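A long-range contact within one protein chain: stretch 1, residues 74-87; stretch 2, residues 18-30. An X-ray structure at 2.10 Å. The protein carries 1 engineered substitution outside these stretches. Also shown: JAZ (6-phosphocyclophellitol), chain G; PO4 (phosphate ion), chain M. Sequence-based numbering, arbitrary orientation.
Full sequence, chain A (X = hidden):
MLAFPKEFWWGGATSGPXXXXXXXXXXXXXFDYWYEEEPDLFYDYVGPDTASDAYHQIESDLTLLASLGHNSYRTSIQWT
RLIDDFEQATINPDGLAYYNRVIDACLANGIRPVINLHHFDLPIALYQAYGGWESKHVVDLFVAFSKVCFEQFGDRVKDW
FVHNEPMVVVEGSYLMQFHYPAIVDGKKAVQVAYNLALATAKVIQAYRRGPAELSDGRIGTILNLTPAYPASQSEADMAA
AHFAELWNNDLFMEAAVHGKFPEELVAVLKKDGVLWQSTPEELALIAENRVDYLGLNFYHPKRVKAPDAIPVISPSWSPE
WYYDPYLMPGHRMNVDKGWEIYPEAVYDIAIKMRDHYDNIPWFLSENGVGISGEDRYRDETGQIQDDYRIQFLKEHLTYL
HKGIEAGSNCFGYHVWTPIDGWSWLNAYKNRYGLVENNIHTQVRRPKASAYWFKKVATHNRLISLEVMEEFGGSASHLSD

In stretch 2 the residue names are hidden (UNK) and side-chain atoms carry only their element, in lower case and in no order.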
# COMPACT_ATOMS: atom_id res chain seq x y z
N ARG A 74 -6.39 -5.85 7.05
CA ARG A 74 -6.22 -5.65 5.60
C ARG A 74 -5.15 -6.57 5.04
O ARG A 74 -4.02 -6.62 5.54
CB ARG A 74 -5.89 -4.20 5.28
CG ARG A 74 -5.97 -3.87 3.79
CD ARG A 74 -4.62 -3.70 3.11
NE ARG A 74 -3.85 -2.56 3.61
CZ ARG A 74 -2.72 -2.09 3.03
NH1 ARG A 74 -2.20 -2.65 1.91
NH2 ARG A 74 -2.12 -1.03 3.52
N THR A 75 -5.56 -7.36 4.07
CA THR A 75 -4.64 -8.09 3.24
C THR A 75 -5.01 -7.94 1.74
O THR A 75 -5.82 -7.13 1.38
CB THR A 75 -4.56 -9.58 3.68
OG1 THR A 75 -3.38 -10.21 3.12
CG2 THR A 75 -5.80 -10.37 3.29
N SER A 76 -4.37 -8.70 0.87
CA SER A 76 -4.68 -8.64 -0.53
C SER A 76 -4.97 -10.02 -1.04
O SER A 76 -4.51 -11.03 -0.49
CB SER A 76 -3.57 -7.96 -1.33
OG SER A 76 -2.42 -8.79 -1.48
N ILE A 77 -5.80 -10.04 -2.09
CA ILE A 77 -6.05 -11.25 -2.90
C ILE A 77 -5.07 -11.17 -4.08
O ILE A 77 -4.99 -10.12 -4.77
CB ILE A 77 -7.52 -11.31 -3.41
CG1 ILE A 77 -8.52 -11.48 -2.25
CG2 ILE A 77 -7.73 -12.41 -4.44
CD1 ILE A 77 -10.00 -11.35 -2.66
N GLN A 78 -4.35 -12.27 -4.29
CA GLN A 78 -3.41 -12.44 -5.42
C GLN A 78 -4.11 -12.94 -6.63
O GLN A 78 -4.63 -14.02 -6.62
CB GLN A 78 -2.29 -13.41 -5.09
CG GLN A 78 -1.38 -12.88 -3.97
CD GLN A 78 -0.05 -13.64 -3.88
OE1 GLN A 78 0.82 -13.47 -4.71
NE2 GLN A 78 0.09 -14.45 -2.85
N TRP A 79 -4.10 -12.12 -7.69
CA TRP A 79 -4.48 -12.49 -9.02
C TRP A 79 -3.84 -13.84 -9.42
O TRP A 79 -4.51 -14.71 -10.04
CB TRP A 79 -3.98 -11.35 -9.92
CG TRP A 79 -4.54 -11.26 -11.27
CD1 TRP A 79 -5.33 -12.17 -11.91
CD2 TRP A 79 -4.33 -10.17 -12.21
NE1 TRP A 79 -5.63 -11.74 -13.18
CE2 TRP A 79 -5.04 -10.50 -13.39
CE3 TRP A 79 -3.61 -8.94 -12.15
CZ2 TRP A 79 -5.03 -9.68 -14.50
CZ3 TRP A 79 -3.62 -8.13 -13.24
CH2 TRP A 79 -4.31 -8.51 -14.43
N THR A 80 -2.57 -14.02 -9.06
CA THR A 80 -1.83 -15.22 -9.38
C THR A 80 -2.29 -16.46 -8.61
O THR A 80 -1.95 -17.55 -9.03
CB THR A 80 -0.32 -15.03 -9.11
OG1 THR A 80 -0.08 -14.63 -7.74
CG2 THR A 80 0.26 -14.05 -10.09
N ARG A 81 -3.06 -16.31 -7.52
CA ARG A 81 -3.67 -17.47 -6.79
C ARG A 81 -5.11 -17.71 -7.21
O ARG A 81 -5.50 -18.84 -7.36
CB ARG A 81 -3.63 -17.22 -5.26
CG ARG A 81 -4.20 -18.36 -4.46
CD ARG A 81 -4.08 -18.14 -2.99
NE ARG A 81 -2.72 -18.08 -2.51
CZ ARG A 81 -1.88 -19.10 -2.39
NH1 ARG A 81 -2.23 -20.29 -2.73
NH2 ARG A 81 -0.63 -18.89 -1.89
N LEU A 82 -5.90 -16.66 -7.35
CA LEU A 82 -7.36 -16.83 -7.59
C LEU A 82 -7.70 -17.28 -9.02
O LEU A 82 -8.67 -18.00 -9.22
CB LEU A 82 -8.12 -15.56 -7.30
CG LEU A 82 -9.67 -15.68 -7.35
CD1 LEU A 82 -10.19 -16.84 -6.46
CD2 LEU A 82 -10.25 -14.35 -6.91
N ILE A 83 -6.92 -16.83 -10.00
CA ILE A 83 -7.26 -17.04 -11.38
C ILE A 83 -6.47 -18.15 -12.05
O ILE A 83 -5.27 -18.29 -11.86
CB ILE A 83 -7.14 -15.71 -12.16
CG1 ILE A 83 -8.10 -14.66 -11.61
CG2 ILE A 83 -7.39 -15.95 -13.66
CD1 ILE A 83 -9.59 -15.06 -11.59
N ASP A 84 -7.17 -18.96 -12.83
CA ASP A 84 -6.58 -20.06 -13.53
C ASP A 84 -6.16 -19.53 -14.92
O ASP A 84 -4.98 -19.33 -15.16
CB ASP A 84 -7.59 -21.22 -13.60
CG ASP A 84 -7.13 -22.38 -14.52
OD1 ASP A 84 -6.01 -22.40 -15.06
OD2 ASP A 84 -7.93 -23.26 -14.75
N ASP A 85 -7.12 -19.20 -15.78
CA ASP A 85 -6.82 -18.75 -17.13
C ASP A 85 -7.06 -17.23 -17.04
O ASP A 85 -8.17 -16.79 -16.79
CB ASP A 85 -7.76 -19.49 -18.12
CG ASP A 85 -7.76 -18.90 -19.55
OD1 ASP A 85 -7.19 -17.83 -19.82
OD2 ASP A 85 -8.41 -19.54 -20.41
N PHE A 86 -6.01 -16.46 -17.20
CA PHE A 86 -6.08 -15.01 -17.11
C PHE A 86 -6.96 -14.35 -18.17
O PHE A 86 -7.56 -13.34 -17.88
CB PHE A 86 -4.70 -14.37 -17.20
CG PHE A 86 -3.79 -14.71 -16.08
CD1 PHE A 86 -4.13 -14.44 -14.78
CD2 PHE A 86 -2.55 -15.25 -16.33
CE1 PHE A 86 -3.28 -14.75 -13.74
CE2 PHE A 86 -1.68 -15.55 -15.28
CZ PHE A 86 -2.04 -15.29 -13.99
N GLU A 87 -6.99 -14.92 -19.37
CA GLU A 87 -7.70 -14.31 -20.50
C GLU A 87 -9.20 -14.45 -20.27
O GLU A 87 -9.94 -13.64 -20.68
CB GLU A 87 -7.35 -15.03 -21.82
CG GLU A 87 -5.90 -14.94 -22.25
CD GLU A 87 -5.48 -13.50 -22.61
OE1 GLU A 87 -6.29 -12.61 -22.96
OE2 GLU A 87 -4.30 -13.26 -22.58
N UNK A 18 3.35 -11.01 0.72
CA UNK A 18 4.29 -10.85 1.80
C UNK A 18 4.00 -11.81 2.94
O UNK A 18 4.87 -12.03 3.77
n UNK A 18 5.76 -6.56 2.26
c UNK A 18 4.65 -7.04 1.66
c UNK A 18 4.29 -9.44 2.28
c UNK A 18 4.71 -8.47 1.21
o UNK A 18 3.65 -6.34 1.42
N UNK A 19 2.78 -12.40 3.00
CA UNK A 19 2.41 -13.22 4.10
C UNK A 19 2.15 -14.68 3.73
O UNK A 19 2.43 -15.55 4.54
c UNK A 19 1.17 -12.60 4.78
o UNK A 19 0.06 -12.58 3.86
N UNK A 20 1.58 -14.95 2.55
CA UNK A 20 0.99 -16.27 2.28
C UNK A 20 1.97 -17.40 2.11
O UNK A 20 1.77 -18.49 2.67
o UNK A 20 -1.49 -15.98 -1.22
c UNK A 20 0.14 -16.24 1.01
c UNK A 20 -1.91 -15.32 -0.21
c UNK A 20 -1.21 -15.54 1.13
o UNK A 20 -2.92 -14.53 -0.25
N UNK A 21 3.01 -17.15 1.33
CA UNK A 21 3.80 -18.25 0.75
C UNK A 21 3.19 -18.66 -0.58
O UNK A 21 2.06 -18.28 -0.88
N UNK A 22 3.95 -19.39 -1.40
CA UNK A 22 3.51 -19.84 -2.71
C UNK A 22 2.83 -21.20 -2.68
O UNK A 22 2.49 -21.73 -3.71
n UNK A 22 8.01 -19.37 -7.30
c UNK A 22 6.68 -19.57 -7.27
n UNK A 22 6.14 -20.23 -8.28
n UNK A 22 5.88 -19.17 -6.27
c UNK A 22 4.67 -19.86 -3.66
c UNK A 22 5.16 -18.44 -3.97
c UNK A 22 6.28 -18.48 -5.05
N UNK A 23 2.57 -21.72 -1.48
CA UNK A 23 1.92 -22.99 -1.31
C UNK A 23 0.67 -22.98 -2.13
O UNK A 23 -0.08 -22.06 -1.96
c UNK A 23 3.47 -24.25 1.23
c UNK A 23 2.67 -23.15 1.08
c UNK A 23 4.54 -24.22 2.12
c UNK A 23 1.52 -23.18 0.13
c UNK A 23 4.00 -21.98 2.73
c UNK A 23 2.94 -21.99 1.84
c UNK A 23 4.78 -23.09 2.87
N UNK A 24 0.49 -24.01 -2.99
CA UNK A 24 -0.65 -24.19 -3.92
C UNK A 24 -1.04 -22.99 -4.82
O UNK A 24 -2.21 -22.85 -5.17
c UNK A 24 -1.88 -24.66 -3.16
N UNK A 25 -0.07 -22.17 -5.19
CA UNK A 25 -0.37 -20.99 -5.95
C UNK A 25 -0.01 -21.27 -7.36
O UNK A 25 1.15 -21.54 -7.65
c UNK A 25 0.36 -19.73 -5.40
c UNK A 25 1.73 -16.91 -5.85
c UNK A 25 -0.27 -18.41 -5.87
n UNK A 25 2.43 -15.68 -5.40
c UNK A 25 0.37 -17.18 -5.23
N UNK A 26 -0.98 -21.13 -8.25
CA UNK A 26 -0.83 -21.61 -9.61
C UNK A 26 0.21 -20.82 -10.41
O UNK A 26 0.90 -21.40 -11.26
c UNK A 26 -2.19 -21.58 -10.31
o UNK A 26 -4.64 -22.09 -11.76
c UNK A 26 -3.58 -22.16 -12.38
c UNK A 26 -2.19 -22.09 -11.73
n UNK A 26 -3.56 -22.31 -13.66
N UNK A 27 0.30 -19.52 -10.21
CA UNK A 27 1.10 -18.71 -11.13
C UNK A 27 2.09 -17.96 -10.32
O UNK A 27 1.89 -17.74 -9.12
n UNK A 27 -0.79 -18.72 -13.97
c UNK A 27 -1.97 -19.07 -14.45
c UNK A 27 0.22 -17.66 -11.89
c UNK A 27 -0.94 -18.21 -12.69
c UNK A 27 -2.27 -18.25 -12.43
n UNK A 27 -2.88 -18.85 -13.52
N UNK A 28 3.12 -17.46 -11.01
CA UNK A 28 4.08 -16.53 -10.44
C UNK A 28 3.69 -15.08 -10.64
O UNK A 28 3.30 -14.66 -11.74
c UNK A 28 6.01 -18.18 -10.83
c UNK A 28 7.68 -18.64 -14.11
n UNK A 28 7.19 -18.54 -15.31
c UNK A 28 7.21 -18.51 -11.70
n UNK A 28 8.96 -18.94 -13.94
c UNK A 28 5.48 -16.74 -11.06
n UNK A 28 6.85 -18.44 -13.10
N UNK A 29 3.83 -14.31 -9.56
CA UNK A 29 3.81 -12.89 -9.68
C UNK A 29 5.17 -12.33 -10.05
O UNK A 29 6.11 -13.09 -10.15
c UNK A 29 3.95 -12.33 -7.16
o UNK A 29 5.14 -12.08 -7.11
c UNK A 29 3.14 -12.23 -8.44
n UNK A 29 3.26 -12.58 -6.08
N UNK A 30 5.29 -11.02 -10.24
CA UNK A 30 6.58 -10.45 -10.63
C UNK A 30 7.63 -10.77 -9.63
O UNK A 30 8.73 -11.18 -10.03
c UNK A 30 5.66 -6.99 -12.09
c UNK A 30 5.70 -9.22 -13.19
c UNK A 30 6.53 -8.96 -10.82
c UNK A 30 5.55 -8.48 -11.87
C2 JAZ G . 6.14 -2.69 2.76
C3 JAZ G . 4.65 -2.66 2.33
C4 JAZ G . 4.30 -1.31 1.71
C5 JAZ G . 4.56 -0.15 2.66
C6 JAZ G . 5.97 -0.20 3.19
C7 JAZ G . 6.32 -1.57 3.78
C8 JAZ G . 7.69 -1.58 4.46
O9 JAZ G . 8.66 -1.31 3.45
P10 JAZ G . 10.11 -1.94 3.59
O11 JAZ G . 10.81 -1.49 2.35
O12 JAZ G . 10.05 -3.37 3.92
O13 JAZ G . 10.70 -1.32 4.78
O14 JAZ G . 6.89 0.19 2.17
O15 JAZ G . 6.46 -3.92 3.41
O16 JAZ G . 4.49 -3.67 1.37
O17 JAZ G . 2.94 -1.32 1.30
P PO4 M . 3.18 -18.63 -14.69
O1 PO4 M . 4.07 -18.13 -15.83
O2 PO4 M . 2.85 -20.11 -14.72
O3 PO4 M . 1.78 -17.91 -14.89
O4 PO4 M . 3.96 -18.47 -13.45
O HOH W 1 -2.69 -12.25 4.85
O HOH W 2 -3.75 -12.90 1.56
O HOH W 3 2.64 -16.10 -2.46
O HOH W 4 -4.40 -21.73 -3.61
O HOH W 5 -3.75 -20.90 -7.16

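Position 18 has three carbons, the third carrying an oxygen and a nitrogen. It touches nothing on stretch 1. It is an amide, Gln18. Its OE1 accepts from JAZ O16 at 2.8 Å.

Position 19 has one carbon and one oxygen. The oxygen lies near Thr75 OG1. This is Ser19. Its OG is 4.2 Å from Thr75 OG1, and water 1 donates to both.

Position 20 has three carbons, the third carrying two oxygens. These make a carboxylate, and Gln78 NE2 and Arg81 NE converge on one of them. This is Glu20, which forms a salt bridge with Arg81. Its OE1 is 2.7 Å from Gln78 NE2 and 2.8 Å from Arg81 NE.

Position 21 has no side chain. Phi is positive, and a CB would jam against the preceding carbonyl. This is Gly21.

Position 22 has three carbons, a nitrogen, then a carbon with two more nitrogens. This is Arg22; its CA-to-CB bond points away from stretch 1.

Position 23 has one carbon and a six-carbon ring. It is Phe23. Its backbone O accepts from Arg81 NH1 at 2.9 Å.

Position 24 has a single carbon, so it is Ala24.

Position 25 has four carbons in a row ending in nitrogen. The nitrogen reaches Gln78 OE1. This is Lys25, with NZ 2.8 Å from Gln78 OE1.

Position 26 has three carbons, the third with one oxygen and one nitrogen. The nitrogen donates to Asp84, so this is Gln26. Its NE2 lies 2.8 Å from Asp84 OD1, almost linearly.

Position 27 has one carbon and a five-membered ring with two nitrogens. A ring nitrogen reaches Asp84 O, and Phe86 CZ lies over one face of the ring. This is His27. Its NE2 donates to Asp84 O at 2.7 Å.

Position 28 is another three-carbon chain ending in a guanidinium, Arg28. Its CA-to-CB bond points away from stretch 1; its N and NE both donate to PO4 O4.

Position 29 has two carbons, the second with one oxygen and one nitrogen. The nitrogen reaches Gln78 OE1. This is Asn29. Its ND2 donates to Gln78 OE1 at 2.9 Å, and its side chain caps the helix that follows.

Position 30 has four carbons, forked at the second. It is Leu30, without contact.

The contact is mainly polar. Gln78 donates to Glu20 and accepts from Lys25 and Asn29, so its amide joins distant parts of stretch 2. The Arg81 guanidinium meets Glu20 and the Phe23 carbonyl at its edge, while Lys25 CB covers one face. His27 N also bonds Thr80 O at 3.2 Å, adding a backbone link.

Stretch 2 18-30: QSEGRFAKQHRNL
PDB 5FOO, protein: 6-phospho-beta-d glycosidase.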